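Local coordinates for protein alanine dehydrogenase/pyridine nucleotide transhydrogenase (Mycobacterium smegmatis str. MC2 155, PDB 3P2Y) that probably serves as the NAD(H)-binding alpha 1 subunit of a transhydrogenase that couples hydride transfer between NADH and NADP to proton pumping, at residues 131-142 and 364-375; 150-161 and 194-203. All blocks are in the same frame, centred on the assembly; numbering follows the deposited sequence.

From the N terminus the chain first builds the parallel sheet, one of whose edge strands, 130-133, opens contact 1. Residues 131-142 leave that strand, and helix 148-167 follows. Its residues 150-161 start contact 2, which closes a short loop when helix 194-206 packs against them just after strand 186-190. The chain then completes the second, mixed sheet and runs through helix 336-354. Contact 1 closes last, when 364-375 returns to the edge of the first sheet. Contact 2 therefore lies wholly within the larger loop of contact 1. Contact 1 joins the C-terminal tail to the first sheet. Contact 2 joins the long helix after that sheet to the Rossmann-type domain.

Contact 1: residues 131-142 and 364-375; sequences AFAMESIPRISR and FTDEIVAASCIT
Phe132 and Cys373 form a single beta bridge, with strand 131-133 nearly perpendicular to helix 367-372 (93°). Ile374 N donates to Ala131 O (2.9 Å), and Ala133 N donates to Ser372 O. Ala131 N adds a bond to the side-chain OG1 of Thr375. The helix end and the residues after it thus dock on the strand edge without forming a new strand.

The Phe132 ring turns its edge to the helix end. CE1 meets Val369 O near the ring plane and touches Val369 CG1 at 3.7 Å. Cys373 SG lies above the ring face, 4.7 Å from its centroid. With SG anti to its N (chi1 -178°), Cys373 keeps CB closer, against Phe132 CE1. Ser372 OG comes to the ring edge, 3.4 Å from Phe132 CD1, and donates to Ile368 O.

Further along, Pro138 CG packs on Ala371 CB, and Ile140 CD1 packs on Ile368 CG1. Arg142 then reaches the helix start. Its NH1 and NH2 grip Asp366 end-on, with NH2 2.8 Å from OD2. The guanidinium and carboxylate planes are 53° apart. In one of its two conformers Glu367 also takes a weak bond from NH1 through OE1 (3.0 Å). Ile368 CD1 covers one guanidinium face.

Asp366 is the N-cap of the helix. Its OD1 accepts from both Ile368 N and Arg142 NH1, so one oxygen serves the cap and the salt bridge. Asp366, and Glu367 in this conformer, probably stabilise the arginine charge. The cap and salt bridge probably hold the start of helix 367-372, and backbone bonds tie its end to the sheet edge.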
loop_
_atom_site.group_PDB
_atom_site.type_symbol
_atom_site.label_atom_id
_atom_site.label_comp_id
_atom_site.label_asym_id
_atom_site.label_seq_id
_atom_site.Cartn_x
_atom_site.Cartn_y
_atom_site.Cartn_z
ATOM N N ALA A 131 -35.786 -13.854 -0.098
ATOM C CA ALA A 131 -34.429 -13.291 0.044
ATOM C C ALA A 131 -33.369 -14.358 -0.099
ATOM O O ALA A 131 -33.495 -15.449 0.469
ATOM C CB ALA A 131 -34.280 -12.616 1.396
ATOM N N PHE A 132 -32.299 -14.023 -0.826
ATOM C CA PHE A 132 -31.244 -14.990 -1.122
ATOM C C PHE A 132 -29.958 -14.442 -0.562
ATOM O O PHE A 132 -29.579 -13.339 -0.912
ATOM C CB PHE A 132 -31.114 -15.214 -2.631
ATOM C CG PHE A 132 -32.371 -15.788 -3.259
ATOM C CD1 PHE A 132 -32.533 -17.167 -3.350
ATOM C CD2 PHE A 132 -33.401 -14.950 -3.691
ATOM C CE1 PHE A 132 -33.703 -17.718 -3.914
ATOM C CE2 PHE A 132 -34.592 -15.483 -4.232
ATOM C CZ PHE A 132 -34.723 -16.875 -4.350
ATOM N N ALA A 133 -29.322 -15.201 0.326
ATOM C CA ALA A 133 -28.041 -14.803 0.963
ATOM C C ALA A 133 -26.866 -15.279 0.103
ATOM O O ALA A 133 -26.707 -16.494 -0.164
ATOM C CB ALA A 133 -27.927 -15.426 2.365
ATOM N N MET A 134 -26.023 -14.345 -0.314
ATOM C CA MET A 134 -24.888 -14.725 -1.146
ATOM C C MET A 134 -23.919 -15.636 -0.371
ATOM O O MET A 134 -23.250 -16.472 -0.974
ATOM C CB MET A 134 -24.187 -13.481 -1.702
ATOM C CG MET A 134 -25.058 -12.660 -2.707
ATOM S SD MET A 134 -25.594 -13.631 -4.161
ATOM C CE MET A 134 -23.999 -13.854 -5.007
ATOM N N GLU A 135 -23.878 -15.510 0.954
ATOM C CA GLU A 135 -23.028 -16.395 1.765
ATOM C C GLU A 135 -23.482 -17.851 1.685
ATOM O O GLU A 135 -22.693 -18.763 1.995
ATOM C CB GLU A 135 -23.040 -15.979 3.255
ATOM C CG GLU A 135 -22.626 -14.538 3.556
ATOM C CD GLU A 135 -23.829 -13.592 3.708
ATOM O OE1 GLU A 135 -24.844 -13.767 2.994
ATOM O OE2 GLU A 135 -23.734 -12.637 4.505
ATOM N N SER A 136 -24.744 -18.071 1.315
ATOM C CA SER A 136 -25.367 -19.403 1.322
ATOM C C SER A 136 -25.406 -20.061 -0.056
ATOM O O SER A 136 -25.984 -21.154 -0.199
ATOM C CB SER A 136 -26.776 -19.353 1.936
ATOM O OG SER A 136 -26.689 -18.971 3.322
ATOM N N ILE A 137 -24.773 -19.428 -1.053
ATOM C CA ILE A 137 -24.586 -20.046 -2.367
ATOM C C ILE A 137 -23.765 -21.323 -2.134
ATOM O O ILE A 137 -22.699 -21.278 -1.534
ATOM C CB ILE A 137 -23.827 -19.096 -3.355
ATOM C CG1 ILE A 137 -24.651 -17.825 -3.646
ATOM C CG2 ILE A 137 -23.481 -19.828 -4.686
ATOM C CD1 ILE A 137 -25.872 -18.069 -4.491
ATOM N N PRO A 138 -24.290 -22.475 -2.567
ATOM C CA PRO A 138 -23.562 -23.707 -2.243
ATOM C C PRO A 138 -22.279 -23.826 -3.050
ATOM O O PRO A 138 -22.190 -23.278 -4.169
ATOM C CB PRO A 138 -24.569 -24.824 -2.583
ATOM C CG PRO A 138 -25.563 -24.218 -3.491
ATOM C CD PRO A 138 -25.597 -22.732 -3.194
ATOM N N ARG A 139 -21.294 -24.530 -2.476
ATOM C CA ARG A 139 -19.999 -24.683 -3.120
ATOM C C ARG A 139 -20.061 -25.865 -4.078
ATOM O O ARG A 139 -19.530 -26.936 -3.799
ATOM C CB ARG A 139 -18.900 -24.901 -2.078
ATOM N N ILE A 140 -20.749 -25.652 -5.193
ATOM C CA ILE A 140 -20.949 -26.666 -6.236
ATOM C C ILE A 140 -20.534 -26.081 -7.589
ATOM O O ILE A 140 -20.478 -24.841 -7.763
ATOM C CB ILE A 140 -22.406 -27.190 -6.286
ATOM C CG1 ILE A 140 -23.389 -26.077 -6.711
ATOM C CG2 ILE A 140 -22.814 -27.856 -4.930
ATOM C CD1 ILE A 140 -24.833 -26.570 -6.910
ATOM N N SER A 141 -20.251 -26.967 -8.543
ATOM C CA SER A 141 -19.739 -26.593 -9.873
ATOM C C SER A 141 -20.591 -25.522 -10.560
ATOM O O SER A 141 -20.073 -24.517 -11.079
ATOM C CB SER A 141 -19.645 -27.843 -10.768
ATOM O OG SER A 141 -18.893 -27.582 -11.950
ATOM N N ARG A 142 -21.900 -25.756 -10.574
ATOM C CA ARG A 142 -22.863 -24.877 -11.258
ATOM C C ARG A 142 -22.864 -23.455 -10.655
ATOM O O ARG A 142 -23.356 -22.506 -11.286
ATOM C CB ARG A 142 -24.294 -25.425 -11.179
ATOM C CG ARG A 142 -24.608 -26.643 -12.063
ATOM C CD ARG A 142 -26.100 -26.995 -11.993
ATOM N NE ARG A 142 -26.960 -25.855 -12.307
ATOM C CZ ARG A 142 -27.866 -25.315 -11.475
ATOM N NH1 ARG A 142 -28.061 -25.796 -10.253
ATOM N NH2 ARG A 142 -28.595 -24.288 -11.879
ATOM N N PHE A 364 -37.507 -23.629 -7.025
ATOM C CA PHE A 364 -36.974 -24.153 -5.774
ATOM C C PHE A 364 -36.508 -25.605 -5.810
ATOM O O PHE A 364 -36.011 -26.119 -4.809
ATOM C CB PHE A 364 -37.921 -23.866 -4.603
ATOM C CG PHE A 364 -37.964 -22.419 -4.222
ATOM C CD1 PHE A 364 -36.924 -21.857 -3.479
ATOM C CD2 PHE A 364 -39.020 -21.609 -4.628
ATOM C CE1 PHE A 364 -36.942 -20.505 -3.139
ATOM C CE2 PHE A 364 -39.052 -20.254 -4.286
ATOM C CZ PHE A 364 -37.995 -19.704 -3.540
ATOM N N THR A 365 -36.611 -26.242 -6.979
ATOM C CA THR A 365 -36.046 -27.574 -7.193
ATOM C C THR A 365 -34.600 -27.455 -7.609
ATOM O O THR A 365 -33.864 -28.435 -7.649
ATOM C CB THR A 365 -36.837 -28.399 -8.237
ATOM O OG1 THR A 365 -36.650 -27.849 -9.551
ATOM C CG2 THR A 365 -38.310 -28.411 -7.883
ATOM N N ASP A 366 -34.195 -26.233 -7.921
ATOM C CA ASP A 366 -32.795 -25.962 -8.216
ATOM C C ASP A 366 -32.075 -25.770 -6.876
ATOM O O ASP A 366 -32.414 -24.864 -6.110
ATOM C CB ASP A 366 -32.696 -24.721 -9.096
ATOM C CG ASP A 366 -31.245 -24.364 -9.463
ATOM O OD1 ASP A 366 -30.347 -24.536 -8.604
ATOM O OD2 ASP A 366 -31.038 -23.891 -10.608
ATOM N N GLU A 367 -31.084 -26.634 -6.638
ATOM C CA GLU A 367 -30.309 -26.694 -5.402
ATOM C C GLU A 367 -29.709 -25.340 -4.964
ATOM O O GLU A 367 -29.590 -25.040 -3.782
ATOM C CB GLU A 367 -29.197 -27.729 -5.592
ATOM C CG GLU A 367 -28.364 -27.538 -6.887
ATOM C CD GLU A 367 -28.824 -28.360 -8.101
ATOM O OE1 GLU A 367 -27.964 -28.555 -8.991
ATOM O OE2 GLU A 367 -30.009 -28.792 -8.181
ATOM N N ILE A 368 -29.313 -24.532 -5.937
ATOM C CA ILE A 368 -28.676 -23.238 -5.651
ATOM C C ILE A 368 -29.714 -22.278 -5.080
ATOM O O ILE A 368 -29.453 -21.563 -4.104
ATOM C CB ILE A 368 -28.013 -22.615 -6.930
ATOM C CG1 ILE A 368 -26.828 -23.473 -7.392
ATOM C CG2 ILE A 368 -27.584 -21.150 -6.666
ATOM C CD1 ILE A 368 -26.217 -23.065 -8.730
ATOM N N VAL A 369 -30.881 -22.271 -5.720
ATOM C CA VAL A 369 -31.998 -21.435 -5.330
ATOM C C VAL A 369 -32.518 -21.844 -3.940
ATOM O O VAL A 369 -32.709 -21.002 -3.059
ATOM C CB VAL A 369 -33.124 -21.511 -6.422
ATOM C CG1 VAL A 369 -34.389 -20.729 -5.978
ATOM C CG2 VAL A 369 -32.582 -21.017 -7.795
ATOM N N ALA A 370 -32.735 -23.146 -3.739
ATOM C CA ALA A 370 -33.213 -23.641 -2.455
ATOM C C ALA A 370 -32.207 -23.404 -1.309
ATOM O O ALA A 370 -32.611 -22.988 -0.214
ATOM C CB ALA A 370 -33.572 -25.131 -2.562
ATOM N N ALA A 371 -30.923 -23.654 -1.568
ATOM C CA ALA A 371 -29.886 -23.525 -0.528
ATOM C C ALA A 371 -29.635 -22.073 -0.124
ATOM O O ALA A 371 -29.361 -21.791 1.048
ATOM C CB ALA A 371 -28.574 -24.179 -0.965
ATOM N N SER A 372 -29.706 -21.155 -1.091
ATOM C CA SER A 372 -29.406 -19.744 -0.784
ATOM C C SER A 372 -30.601 -18.938 -0.250
ATOM O O SER A 372 -30.406 -17.858 0.306
ATOM C CB SER A 372 -28.776 -19.025 -1.982
ATOM O OG SER A 372 -29.673 -18.951 -3.084
ATOM N N CYS A 373 -31.824 -19.440 -0.428
ATOM C CA CYS A 373 -33.014 -18.692 0.011
ATOM C C CYS A 373 -33.142 -18.851 1.515
ATOM O O CYS A 373 -33.210 -19.989 2.006
ATOM C CB CYS A 373 -34.267 -19.245 -0.668
ATOM S SG CYS A 373 -35.741 -18.321 -0.216
ATOM N N ILE A 374 -33.178 -17.745 2.242
ATOM C CA ILE A 374 -33.229 -17.809 3.697
ATOM C C ILE A 374 -34.642 -17.637 4.249
ATOM O O ILE A 374 -34.854 -17.738 5.462
ATOM C CB ILE A 374 -32.269 -16.787 4.371
ATOM C CG1 ILE A 374 -32.660 -15.331 4.042
ATOM C CG2 ILE A 374 -30.821 -17.134 3.977
ATOM C CD1 ILE A 374 -31.901 -14.263 4.906
ATOM N N THR A 375 -35.596 -17.392 3.365
ATOM C CA THR A 375 -36.953 -17.031 3.822
ATOM C C THR A 375 -37.945 -18.169 3.619
ATOM O O THR A 375 -39.113 -18.041 3.994
ATOM C CB THR A 375 -37.492 -15.799 3.076
ATOM O OG1 THR A 375 -37.229 -15.954 1.680
ATOM C CG2 THR A 375 -36.814 -14.522 3.572
#

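Contact 2: residues 150-161 and 194-203; sequences SSQANVAGYKAV and VAGLQALATA. With EDO (1,2-ethanediol), chain G.
Gly157 and Ala195 bring the two helices together, their CA atoms 4.0 Å apart. The axes approach to 7.0 Å and cross at -38°. Glycine and small alanines allow this. Gly157 CA lies 3.2 Å from Ala195 O, and Ala195 CA lies equally near Ala153 O. Both are CA-H...O contacts. A third, longer one joins Ala199 CA to Gly157 O.

Polar and branched side chains flank this close line. Gln198 NE2 donates to Asn154 OD1 (2.9 Å, 164° at the hydrogen). The donor sits above the carbonyl plane of Asn154, and the two amide planes are 49° apart. Gln198 CG lies close to Asn154 O and Tyr158 N, and the bend at chi2 turns the amide to Asn154. A water donates to Val194 O and also to Asn154 OD1, giving the latter two donors. Val194 CG1 packs against Asn154 CG and lies 3.4 Å from Ser150 O. At the other end Val161 sets CG2 against Ala199 O (3.3 Å) and CG1 against Ala203. Thr202 OG1 meets the edge of the Tyr158 ring at CD1.

Beyond the helix pair, Tyr158 OH accepts a hydrogen bond from Val172 N of the second subunit, and the ring stacks edge-to-face on Phe171 there. Lys159 NZ bonds to Ser166 O of the second subunit and to a bound ethanediol.

Helix 194-206 carries Gly196 of a probable GxGxxG motif. Ala199 packs on strands 186-190 and 268-271, and Val161 on strand 268-271. Val155 packs on Ala339 of helix 336-354. Helix 148-167 thus meets helices 194-206 and 336-354, the mixed sheet and the second subunit.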
loop_
_atom_site.group_PDB
_atom_site.type_symbol
_atom_site.label_atom_id
_atom_site.label_comp_id
_atom_site.label_asym_id
_atom_site.label_seq_id
_atom_site.Cartn_x
_atom_site.Cartn_y
_atom_site.Cartn_z
ATOM N N SER A 150 -15.879 -15.759 -2.307
ATOM C CA SER A 150 -14.563 -15.931 -2.948
ATOM C C SER A 150 -14.095 -14.671 -3.683
ATOM O O SER A 150 -12.928 -14.272 -3.585
ATOM C CB SER A 150 -14.592 -17.127 -3.911
ATOM O OG SER A 150 -13.450 -17.171 -4.733
ATOM N N SER A 151 -14.992 -14.030 -4.435
ATOM C CA SER A 151 -14.508 -12.850 -5.197
ATOM C C SER A 151 -14.042 -11.744 -4.251
ATOM O O SER A 151 -13.020 -11.101 -4.500
ATOM C CB SER A 151 -15.556 -12.315 -6.194
ATOM O OG SER A 151 -16.687 -11.744 -5.549
ATOM N N GLN A 152 -14.792 -11.540 -3.168
ATOM C CA GLN A 152 -14.415 -10.531 -2.167
ATOM C C GLN A 152 -13.150 -10.926 -1.415
ATOM O O GLN A 152 -12.303 -10.059 -1.085
ATOM C CB GLN A 152 -15.574 -10.220 -1.214
ATOM C CG GLN A 152 -16.840 -9.759 -1.988
ATOM C CD GLN A 152 -16.555 -8.616 -2.986
ATOM O OE1 GLN A 152 -16.411 -7.476 -2.581
ATOM N NE2 GLN A 152 -16.499 -8.925 -4.286
ATOM N N ALA A 153 -13.004 -12.224 -1.156
ATOM C CA ALA A 153 -11.801 -12.708 -0.454
ATOM C C ALA A 153 -10.565 -12.537 -1.335
ATOM O O ALA A 153 -9.471 -12.249 -0.814
ATOM C CB ALA A 153 -11.996 -14.201 -0.040
ATOM N N ASN A 154 -10.708 -12.708 -2.658
ATOM C CA ASN A 154 -9.584 -12.435 -3.589
ATOM C C ASN A 154 -9.118 -11.005 -3.469
ATOM O O ASN A 154 -7.916 -10.735 -3.388
ATOM C CB ASN A 154 -9.966 -12.688 -5.054
ATOM C CG ASN A 154 -9.462 -13.991 -5.572
ATOM O OD1 ASN A 154 -8.267 -14.318 -5.442
ATOM N ND2 ASN A 154 -10.365 -14.757 -6.224
ATOM N N VAL A 155 -10.068 -10.072 -3.455
ATOM C CA VAL A 155 -9.682 -8.663 -3.287
ATOM C C VAL A 155 -8.977 -8.474 -1.925
ATOM O O VAL A 155 -7.967 -7.759 -1.842
ATOM C CB VAL A 155 -10.889 -7.709 -3.391
ATOM C CG1 VAL A 155 -10.438 -6.236 -3.098
ATOM C CG2 VAL A 155 -11.540 -7.819 -4.813
ATOM N N ALA A 156 -9.537 -9.078 -0.879
ATOM C CA ALA A 156 -9.019 -8.876 0.467
ATOM C C ALA A 156 -7.590 -9.403 0.591
ATOM O O ALA A 156 -6.745 -8.714 1.176
ATOM C CB ALA A 156 -9.937 -9.504 1.518
ATOM N N GLY A 157 -7.311 -10.595 0.019
ATOM C CA GLY A 157 -5.958 -11.159 0.120
ATOM C C GLY A 157 -4.930 -10.262 -0.561
ATOM O O GLY A 157 -3.820 -10.054 -0.046
ATOM N N TYR A 158 -5.292 -9.741 -1.738
ATOM C CA TYR A 158 -4.415 -8.811 -2.478
ATOM C C TYR A 158 -4.166 -7.534 -1.667
ATOM O O TYR A 158 -3.011 -7.111 -1.470
ATOM C CB TYR A 158 -5.089 -8.500 -3.827
ATOM C CG TYR A 158 -4.513 -7.364 -4.609
ATOM C CD1 TYR A 158 -3.332 -7.521 -5.322
ATOM C CD2 TYR A 158 -5.169 -6.133 -4.656
ATOM C CE1 TYR A 158 -2.794 -6.463 -6.063
ATOM C CE2 TYR A 158 -4.639 -5.057 -5.405
ATOM C CZ TYR A 158 -3.458 -5.252 -6.121
ATOM O OH TYR A 158 -2.913 -4.218 -6.867
ATOM N N LYS A 159 -5.241 -6.920 -1.173
ATOM C CA LYS A 159 -5.072 -5.651 -0.422
ATOM C C LYS A 159 -4.383 -5.880 0.932
ATOM O O LYS A 159 -3.738 -4.951 1.462
ATOM C CB LYS A 159 -6.422 -4.957 -0.226
ATOM C CG LYS A 159 -7.047 -4.415 -1.531
ATOM C CD LYS A 159 -6.108 -3.522 -2.340
ATOM C CE LYS A 159 -5.540 -2.287 -1.537
ATOM N NZ LYS A 159 -6.676 -1.229 -1.382
ATOM N N ALA A 160 -4.508 -7.091 1.490
ATOM C CA ALA A 160 -3.793 -7.433 2.760
ATOM C C ALA A 160 -2.286 -7.335 2.595
ATOM O O ALA A 160 -1.578 -6.816 3.475
ATOM C CB ALA A 160 -4.195 -8.871 3.290
ATOM N N VAL A 161 -1.783 -7.823 1.451
ATOM C CA VAL A 161 -0.352 -7.734 1.168
ATOM C C VAL A 161 0.074 -6.297 0.956
ATOM O O VAL A 161 1.152 -5.895 1.431
ATOM C CB VAL A 161 0.061 -8.620 -0.056
ATOM C CG1 VAL A 161 1.550 -8.378 -0.453
ATOM C CG2 VAL A 161 -0.142 -10.059 0.340
ATOM N N VAL A 194 -9.236 -18.730 -0.196
ATOM C CA VAL A 194 -9.110 -17.836 -1.346
ATOM C C VAL A 194 -8.267 -16.585 -0.993
ATOM O O VAL A 194 -7.369 -16.215 -1.769
ATOM C CB VAL A 194 -10.492 -17.436 -1.879
ATOM C CG1 VAL A 194 -10.346 -16.317 -2.962
ATOM C CG2 VAL A 194 -11.205 -18.689 -2.495
ATOM N N ALA A 195 -8.563 -15.935 0.139
ATOM C CA ALA A 195 -7.815 -14.710 0.485
ATOM C C ALA A 195 -6.329 -15.071 0.675
ATOM O O ALA A 195 -5.425 -14.347 0.194
ATOM C CB ALA A 195 -8.367 -14.068 1.753
ATOM N N GLY A 196 -6.083 -16.151 1.407
ATOM C CA GLY A 196 -4.695 -16.527 1.751
ATOM C C GLY A 196 -3.902 -16.877 0.497
ATOM O O GLY A 196 -2.712 -16.578 0.385
ATOM N N LEU A 197 -4.550 -17.535 -0.461
ATOM C CA LEU A 197 -3.852 -17.897 -1.683
ATOM C C LEU A 197 -3.495 -16.655 -2.499
ATOM O O LEU A 197 -2.407 -16.569 -3.074
ATOM C CB LEU A 197 -4.710 -18.835 -2.530
ATOM C CG LEU A 197 -3.960 -19.616 -3.611
ATOM C CD1 LEU A 197 -2.872 -20.542 -2.974
ATOM C CD2 LEU A 197 -4.962 -20.445 -4.438
ATOM N N GLN A 198 -4.436 -15.714 -2.597
ATOM C CA GLN A 198 -4.149 -14.472 -3.288
ATOM C C GLN A 198 -3.070 -13.688 -2.548
ATOM O O GLN A 198 -2.203 -13.098 -3.186
ATOM C CB GLN A 198 -5.423 -13.614 -3.446
ATOM C CG GLN A 198 -5.174 -12.381 -4.394
ATOM C CD GLN A 198 -4.756 -12.828 -5.793
ATOM O OE1 GLN A 198 -3.593 -12.656 -6.186
ATOM N NE2 GLN A 198 -5.671 -13.446 -6.518
ATOM N N ALA A 199 -3.097 -13.692 -1.221
ATOM C CA ALA A 199 -1.992 -13.046 -0.441
ATOM C C ALA A 199 -0.617 -13.678 -0.778
ATOM O O ALA A 199 0.364 -12.972 -1.013
ATOM C CB ALA A 199 -2.259 -13.132 1.087
ATOM N N LEU A 200 -0.556 -15.004 -0.829
ATOM C CA LEU A 200 0.717 -15.645 -1.234
ATOM C C LEU A 200 1.170 -15.216 -2.624
ATOM O O LEU A 200 2.366 -14.927 -2.827
ATOM C CB LEU A 200 0.600 -17.177 -1.186
ATOM C CG LEU A 200 0.514 -17.749 0.232
ATOM C CD1 LEU A 200 0.062 -19.227 0.105
ATOM C CD2 LEU A 200 1.859 -17.654 1.004
ATOM N N ALA A 201 0.232 -15.186 -3.586
ATOM C CA ALA A 201 0.572 -14.837 -4.959
ATOM C C ALA A 201 1.056 -13.397 -5.003
ATOM O O ALA A 201 2.070 -13.096 -5.659
ATOM C CB ALA A 201 -0.642 -15.030 -5.921
ATOM N N THR A 202 0.329 -12.513 -4.324
ATOM C CA THR A 202 0.670 -11.070 -4.376
ATOM C C THR A 202 2.013 -10.783 -3.692
ATOM O O THR A 202 2.808 -9.999 -4.213
ATOM C CB THR A 202 -0.464 -10.221 -3.782
ATOM O OG1 THR A 202 -1.641 -10.466 -4.581
ATOM C CG2 THR A 202 -0.146 -8.704 -3.864
ATOM N N ALA A 203 2.249 -11.412 -2.544
ATOM C CA ALA A 203 3.531 -11.247 -1.833
ATOM C C ALA A 203 4.690 -11.711 -2.717
ATOM O O ALA A 203 5.747 -11.048 -2.780
ATOM C CB ALA A 203 3.519 -11.999 -0.528
HETATM C C1 EDO G . -5.548 -1.760 2.148
HETATM O O1 EDO G . -4.322 -2.230 1.561
HETATM C C2 EDO G . -5.607 -0.219 2.108
HETATM O O2 EDO G . -5.791 0.313 0.768
HETATM O O HOH W 1 -7.211 -16.859 -4.496
#